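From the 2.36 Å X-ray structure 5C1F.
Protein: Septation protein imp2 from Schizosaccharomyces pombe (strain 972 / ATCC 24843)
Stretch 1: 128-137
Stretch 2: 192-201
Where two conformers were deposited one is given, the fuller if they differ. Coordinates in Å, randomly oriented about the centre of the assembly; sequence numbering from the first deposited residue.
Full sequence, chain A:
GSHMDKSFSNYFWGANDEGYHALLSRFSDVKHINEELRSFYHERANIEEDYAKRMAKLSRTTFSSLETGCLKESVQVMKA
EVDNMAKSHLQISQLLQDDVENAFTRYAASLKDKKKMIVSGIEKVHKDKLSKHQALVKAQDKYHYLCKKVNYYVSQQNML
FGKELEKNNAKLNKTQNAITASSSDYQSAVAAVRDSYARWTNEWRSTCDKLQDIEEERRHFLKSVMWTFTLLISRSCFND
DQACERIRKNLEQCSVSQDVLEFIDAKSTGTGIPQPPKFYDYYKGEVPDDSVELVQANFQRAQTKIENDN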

ATOM      1  N   ASP A 128     -23.549 -28.090  43.394  1.00 33.72           N
ATOM      2  CA  ASP A 128     -24.215 -29.173  44.108  1.00 43.57           C
ATOM      3  C   ASP A 128     -23.191 -30.064  44.805  1.00 41.38           C
ATOM      4  O   ASP A 128     -23.425 -30.534  45.916  1.00 44.88           O
ATOM      5  CB  ASP A 128     -25.079 -30.002  43.156  1.00 42.72           C
ATOM      6  CG  ASP A 128     -25.890 -31.065  43.877  1.00 43.25           C
ATOM      7  OD1 ASP A 128     -26.942 -30.722  44.457  1.00 49.20           O
ATOM      8  OD2 ASP A 128     -25.483 -32.247  43.857  1.00 38.62           O
ATOM      9  N   LYS A 129     -22.056 -30.285  44.148  1.00 42.09           N
ATOM     10  CA  LYS A 129     -20.982 -31.092  44.717  1.00 40.64           C
ATOM     11  C   LYS A 129     -20.464 -30.474  46.009  1.00 42.36           C
ATOM     12  O   LYS A 129     -20.296 -31.161  47.015  1.00 45.74           O
ATOM     13  CB  LYS A 129     -19.836 -31.255  43.720  1.00 40.73           C
ATOM     14  CG  LYS A 129     -18.645 -32.026  44.272  1.00 38.10           C
ATOM     15  CD  LYS A 129     -17.405 -31.807  43.421  1.00 45.63           C
ATOM     16  CE  LYS A 129     -16.168 -32.400  44.082  1.00 51.70           C
ATOM     17  NZ  LYS A 129     -14.911 -32.009  43.383  1.00 51.34           N
ATOM     18  N   LEU A 130     -20.214 -29.170  45.978  1.00 43.00           N
ATOM     19  CA  LEU A 130     -19.750 -28.473  47.169  1.00 38.00           C
ATOM     20  C   LEU A 130     -20.864 -28.385  48.209  1.00 33.46           C
ATOM     21  O   LEU A 130     -20.602 -28.427  49.411  1.00 36.53           O
ATOM     22  CB  LEU A 130     -19.235 -27.077  46.809  1.00 40.33           C
ATOM     23  CG  LEU A 130     -18.038 -27.047  45.852  1.00 43.93           C
ATOM     24  CD1 LEU A 130     -17.622 -25.616  45.537  1.00 42.99           C
ATOM     25  CD2 LEU A 130     -16.868 -27.840  46.420  1.00 43.52           C
ATOM     26  N   SER A 131     -22.104 -28.276  47.743  1.00 34.71           N
ATOM     27  CA  SER A 131     -23.249 -28.190  48.645  1.00 38.24           C
ATOM     28  C   SER A 131     -23.418 -29.467  49.463  1.00 37.36           C
ATOM     29  O   SER A 131     -23.606 -29.409  50.680  1.00 38.78           O
ATOM     30  CB  SER A 131     -24.529 -27.900  47.865  1.00 41.63           C
ATOM     31  OG  SER A 131     -25.641 -27.798  48.739  1.00 47.44           O
ATOM     32  N   LYS A 132     -23.353 -30.617  48.799  1.00 34.95           N
ATOM     33  CA  LYS A 132     -23.453 -31.891  49.504  1.00 35.51           C
ATOM     34  C   LYS A 132     -22.280 -32.062  50.466  1.00 32.88           C
ATOM     35  O   LYS A 132     -22.460 -32.520  51.592  1.00 32.11           O
ATOM     36  CB  LYS A 132     -23.500 -33.067  48.525  1.00 39.16           C
ATOM     37  CG  LYS A 132     -24.615 -33.003  47.490  1.00 44.83           C
ATOM     38  CD  LYS A 132     -25.969 -32.736  48.116  1.00 45.05           C
ATOM     39  CE  LYS A 132     -27.048 -32.669  47.044  1.00 48.19           C
ATOM     40  NZ  LYS A 132     -28.294 -32.022  47.535  1.00 50.73           N
ATOM     41  N   HIS A 133     -21.084 -31.681  50.021  1.00 33.61           N
ATOM     42  CA  HIS A 133     -19.879 -31.847  50.832  1.00 37.18           C
ATOM     43  C   HIS A 133     -19.961 -31.046  52.128  1.00 34.68           C
ATOM     44  O   HIS A 133     -19.537 -31.521  53.183  1.00 36.14           O
ATOM     45  CB  HIS A 133     -18.632 -31.441  50.042  1.00 39.19           C
ATOM     46  CG  HIS A 133     -17.348 -31.872  50.684  1.00 42.62           C
ATOM     47  ND1 HIS A 133     -16.710 -31.126  51.651  1.00 42.71           N
ATOM     48  CD2 HIS A 133     -16.594 -32.983  50.508  1.00 42.93           C
ATOM     49  CE1 HIS A 133     -15.613 -31.755  52.038  1.00 37.79           C
ATOM     50  NE2 HIS A 133     -15.520 -32.883  51.359  1.00 37.77           N
ATOM     51  N   GLN A 134     -20.508 -29.837  52.046  1.00 32.91           N
ATOM     52  CA  GLN A 134     -20.756 -29.028  53.237  1.00 36.51           C
ATOM     53  C   GLN A 134     -21.731 -29.735  54.168  1.00 37.90           C
ATOM     54  O   GLN A 134     -21.525 -29.773  55.380  1.00 38.12           O
ATOM     55  CB  GLN A 134     -21.305 -27.651  52.860  1.00 41.47           C
ATOM     56  CG  GLN A 134     -20.311 -26.755  52.147  1.00 53.20           C
ATOM     57  CD  GLN A 134     -20.955 -25.496  51.601  1.00 59.14           C
ATOM     58  OE1 GLN A 134     -21.126 -25.349  50.391  1.00 61.05           O
ATOM     59  NE2 GLN A 134     -21.314 -24.578  52.492  1.00 61.01           N
ATOM     60  N   ALA A 135     -22.794 -30.292  53.592  1.00 37.47           N
ATOM     61  CA  ALA A 135     -23.802 -31.009  54.362  1.00 36.58           C
ATOM     62  C   ALA A 135     -23.203 -32.242  55.019  1.00 32.23           C
ATOM     63  O   ALA A 135     -23.602 -32.629  56.118  1.00 36.50           O
ATOM     64  CB  ALA A 135     -24.974 -31.398  53.475  1.00 30.29           C
ATOM     65  N   LEU A 136     -22.240 -32.855  54.341  1.00 30.40           N
ATOM     66  CA  LEU A 136     -21.566 -34.028  54.877  1.00 35.30           C
ATOM     67  C   LEU A 136     -20.727 -33.672  56.099  1.00 35.72           C
ATOM     68  O   LEU A 136     -20.759 -34.373  57.108  1.00 39.75           O
ATOM     69  CB  LEU A 136     -20.688 -34.678  53.811  1.00 31.25           C
ATOM     70  CG  LEU A 136     -19.840 -35.853  54.294  1.00 35.99           C
ATOM     71  CD1 LEU A 136     -20.715 -36.903  54.945  1.00 31.13           C
ATOM     72  CD2 LEU A 136     -19.070 -36.450  53.137  1.00 46.18           C
ATOM     73  N   VAL A 137     -19.979 -32.578  55.996  1.00 37.42           N
ATOM     74  CA  VAL A 137     -19.139 -32.112  57.092  1.00 36.38           C
ATOM     75  C   VAL A 137     -19.994 -31.704  58.291  1.00 32.35           C
ATOM     76  O   VAL A 137     -19.683 -32.041  59.432  1.00 29.46           O
ATOM     77  CB  VAL A 137     -18.250 -30.932  56.648  1.00 39.00           C
ATOM     78  CG1 VAL A 137     -17.535 -30.315  57.840  1.00 31.03           C
ATOM     79  CG2 VAL A 137     -17.248 -31.397  55.603  1.00 30.02           C
ATOM     80  N   ALA A 192     -25.323 -39.246  49.677  1.00 37.09           N
ATOM     81  CA  ALA A 192     -25.643 -38.155  48.762  1.00 36.32           C
ATOM     82  C   ALA A 192     -24.390 -37.530  48.141  1.00 40.72           C
ATOM     83  O   ALA A 192     -24.392 -37.160  46.967  1.00 41.07           O
ATOM     84  CB  ALA A 192     -26.462 -37.096  49.480  1.00 36.72           C
ATOM     85  N   VAL A 193     -23.324 -37.418  48.927  1.00 37.34           N
ATOM     86  CA  VAL A 193     -22.061 -36.878  48.425  1.00 43.62           C
ATOM     87  C   VAL A 193     -21.413 -37.839  47.429  1.00 42.30           C
ATOM     88  O   VAL A 193     -20.768 -37.414  46.474  1.00 40.74           O
ATOM     89  CB  VAL A 193     -21.077 -36.574  49.581  1.00 49.50           C
ATOM     90  CG1 VAL A 193     -19.705 -36.189  49.048  1.00 51.63           C
ATOM     91  CG2 VAL A 193     -21.620 -35.457  50.451  1.00 54.24           C
ATOM     92  N   ARG A 194     -21.573 -39.135  47.668  0.62 42.81           N
ATOM     93  CA  ARG A 194     -21.032 -40.137  46.762  0.62 45.42           C
ATOM     94  C   ARG A 194     -21.672 -40.005  45.389  0.62 47.28           C
ATOM     95  O   ARG A 194     -20.983 -40.041  44.368  0.62 46.88           O
ATOM     96  CB  ARG A 194     -21.249 -41.552  47.312  0.62 46.95           C
ATOM     97  CG  ARG A 194     -21.158 -42.651  46.236  0.62 49.65           C
ATOM     98  CD  ARG A 194     -21.138 -44.055  46.792  0.62 49.48           C
ATOM     99  NE  ARG A 194     -22.147 -44.318  47.809  0.62 48.51           N
ATOM    100  CZ  ARG A 194     -23.453 -44.417  47.569  0.62 49.44           C
ATOM    101  NH1 ARG A 194     -23.939 -44.250  46.343  0.62 52.99           N
ATOM    102  NH2 ARG A 194     -24.298 -44.656  48.565  0.62 43.35           N
ATOM    103  N   ASP A 195     -22.991 -39.853  45.373  1.00 46.03           N
ATOM    104  CA  ASP A 195     -23.726 -39.736  44.120  1.00 47.87           C
ATOM    105  C   ASP A 195     -23.321 -38.463  43.382  1.00 46.63           C
ATOM    106  O   ASP A 195     -23.180 -38.460  42.161  1.00 48.28           O
ATOM    107  CB  ASP A 195     -25.235 -39.740  44.372  1.00 55.07           C
ATOM    108  CG  ASP A 195     -25.722 -41.041  44.979  1.00 63.15           C
ATOM    109  OD1 ASP A 195     -25.007 -42.059  44.865  1.00 65.39           O
ATOM    110  OD2 ASP A 195     -26.825 -41.047  45.567  1.00 65.12           O
ATOM    111  N   SER A 196     -23.132 -37.385  44.137  1.00 42.14           N
ATOM    112  CA  SER A 196     -22.769 -36.097  43.563  1.00 45.62           C
ATOM    113  C   SER A 196     -21.373 -36.139  42.942  1.00 44.95           C
ATOM    114  O   SER A 196     -21.147 -35.587  41.865  1.00 47.82           O
ATOM    115  CB  SER A 196     -22.847 -35.004  44.631  1.00 44.61           C
ATOM    116  OG  SER A 196     -22.657 -33.722  44.062  1.00 48.35           O
ATOM    117  N   TYR A 197     -20.443 -36.802  43.625  1.00 40.26           N
ATOM    118  CA  TYR A 197     -19.091 -36.992  43.105  1.00 44.17           C
ATOM    119  C   TYR A 197     -19.094 -37.847  41.842  1.00 45.57           C
ATOM    120  O   TYR A 197     -18.336 -37.589  40.906  1.00 47.06           O
ATOM    121  CB  TYR A 197     -18.191 -37.635  44.162  1.00 40.10           C
ATOM    122  CG  TYR A 197     -17.431 -36.648  45.017  1.00 39.61           C
ATOM    123  CD1 TYR A 197     -18.101 -35.718  45.799  1.00 43.27           C
ATOM    124  CD2 TYR A 197     -16.043 -36.656  45.054  1.00 37.14           C
ATOM    125  CE1 TYR A 197     -17.409 -34.815  46.587  1.00 41.49           C
ATOM    126  CE2 TYR A 197     -15.342 -35.760  45.839  1.00 38.21           C
ATOM    127  CZ  TYR A 197     -16.030 -34.841  46.603  1.00 40.04           C
ATOM    128  OH  TYR A 197     -15.341 -33.946  47.388  1.00 41.27           O
ATOM    129  N   ALA A 198     -19.940 -38.874  41.830  1.00 43.67           N
ATOM    130  CA  ALA A 198     -20.067 -39.745  40.669  1.00 43.70           C
ATOM    131  C   ALA A 198     -20.577 -38.952  39.476  1.00 44.60           C
ATOM    132  O   ALA A 198     -20.073 -39.093  38.362  1.00 44.43           O
ATOM    133  CB  ALA A 198     -20.992 -40.912  40.969  1.00 40.99           C
ATOM    134  N   ARG A 199     -21.578 -38.111  39.718  1.00 43.26           N
ATOM    135  CA  ARG A 199     -22.131 -37.268  38.669  1.00 46.39           C
ATOM    136  C   ARG A 199     -21.116 -36.219  38.232  1.00 46.02           C
ATOM    137  O   ARG A 199     -21.027 -35.882  37.050  1.00 47.22           O
ATOM    138  CB  ARG A 199     -23.423 -36.595  39.137  1.00 49.24           C
ATOM    139  CG  ARG A 199     -24.586 -37.558  39.326  1.00 55.59           C
ATOM    140  CD  ARG A 199     -25.906 -36.815  39.462  1.00 60.93           C
ATOM    141  NE  ARG A 199     -25.890 -35.866  40.571  1.00 61.65           N
ATOM    142  CZ  ARG A 199     -26.337 -36.136  41.793  1.00 62.49           C
ATOM    143  NH1 ARG A 199     -26.843 -37.330  42.069  1.00 68.42           N
ATOM    144  NH2 ARG A 199     -26.281 -35.209  42.740  1.00 58.01           N
ATOM    145  N   TRP A 200     -20.345 -35.717  39.191  1.00 47.35           N
ATOM    146  CA  TRP A 200     -19.325 -34.713  38.911  1.00 43.35           C
ATOM    147  C   TRP A 200     -18.219 -35.252  38.009  1.00 40.24           C
ATOM    148  O   TRP A 200     -17.799 -34.583  37.065  1.00 39.66           O
ATOM    149  CB  TRP A 200     -18.717 -34.192  40.213  1.00 43.99           C
ATOM    150  CG  TRP A 200     -17.434 -33.464  39.992  1.00 43.34           C
ATOM    151  CD1 TRP A 200     -16.180 -33.898  40.308  1.00 40.90           C
ATOM    152  CD2 TRP A 200     -17.273 -32.181  39.378  1.00 44.13           C
ATOM    153  NE1 TRP A 200     -15.249 -32.958  39.939  1.00 44.99           N
ATOM    154  CE2 TRP A 200     -15.895 -31.894  39.366  1.00 44.25           C
ATOM    155  CE3 TRP A 200     -18.163 -31.245  38.844  1.00 48.14           C
ATOM    156  CZ2 TRP A 200     -15.385 -30.709  38.840  1.00 46.98           C
ATOM    157  CZ3 TRP A 200     -17.655 -30.070  38.322  1.00 49.80           C
ATOM    158  CH2 TRP A 200     -16.279 -29.813  38.324  1.00 48.46           C
ATOM    159  N   THR A 201     -17.749 -36.456  38.315  1.00 41.47           N
ATOM    160  CA  THR A 201     -16.696 -37.103  37.539  1.00 43.79           C
ATOM    161  C   THR A 201     -17.101 -37.268  36.077  1.00 48.19           C
ATOM    162  O   THR A 201     -16.311 -36.998  35.170  1.00 49.97           O
ATOM    163  CB  THR A 201     -16.334 -38.482  38.130  1.00 45.95           C
ATOM    164  OG1 THR A 201     -15.718 -38.308  39.414  1.00 49.20           O
ATOM    165  CG2 THR A 201     -15.376 -39.231  37.217  1.00 47.74           C
TER

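Both stretches are helical throughout, and each is part of a longer helix that begins earlier in the chain and continues later. Backbone hydrogen bonds of the i to i+4 type hold each one. Examples are Leu136 N to Lys132 O at 2.8 Å and Trp200 N to Ser196 O at 2.8 Å. The two helices run nearly antiparallel, with 157° between their N-to-C directions. Their axes approach to 8.9 Å. The backbones come nearest at two places. The CA atoms of Lys129 and Ser196 are 5.4 Å apart, and those of Lys132 and Val193 are 5.3 Å apart. The antiparallel register is plain in these pairs: a step of three forward in the first helix matches a step of three back in the second. The contact buries 517 Å², both sides summed.

The small side chain of Ser196 points toward the first helix and sits close to its backbone. Ser196 OG lies 3.2 Å from Lys129 CA. Ser196 OG donates a hydrogen bond to Asp128 OD2, also at 3.2 Å. Lys129 N is 3.5 Å from Ser196 OG, but the angle is poor and this is not a hydrogen bond.

Asp128 OD2 also receives a hydrogen bond from Arg199 NH2 at 3.3 Å. This bond is weak, with an angle of 135° at the hydrogen, and forms part of a salt bridge. The oxygen lies at the edge of the guanidinium, near its plane. One carboxylate oxygen thus serves both Ser196 and Arg199. The other, Asp128 OD1, forms a long salt bridge with Lys132 NZ at 3.6 Å, one turn along the same helix.

Lys129 is buried and has the largest area covered by the opposite stretch, 112 Å². All four of its chi angles are t, so the side chain is extended. It runs past the aromatic rings of Tyr197 and Trp200. Lys129 CE sits over a face of the Tyr197 ring, 3.8 Å from its centroid, as a CH-pi contact. Lys129 CD makes another, 3.9 Å from the centroid of the five-membered ring of Trp200. The charged end takes part as well. Lys129 NZ is 4.0 Å from that same Trp200 centroid, a cation-pi contact over the face. The cation-pi contact with Tyr197 is off-centre, with Lys129 NZ 4.8 Å from the centroid of the Tyr197 ring. Lys129 NZ is also hydrogen-bonded elsewhere in the structure.

Val193 makes the apolar part of the contact. Its side chain points toward the first helix, and CG2 packs against successive turns there. Val193 CG2 is 3.3 Å from Lys132 O and 3.6 Å from Lys132 CB. Val193 CG2 is also 3.6 Å from Leu136 CB. The CA-to-CB bond of Lys132 points toward the second helix, but the end of the side chain leads away. Lys132 CG still lies 3.9 Å from Ser196 CB. His133 meets Tyr197 obliquely, with His133 CD2 3.5 Å from Tyr197 OH.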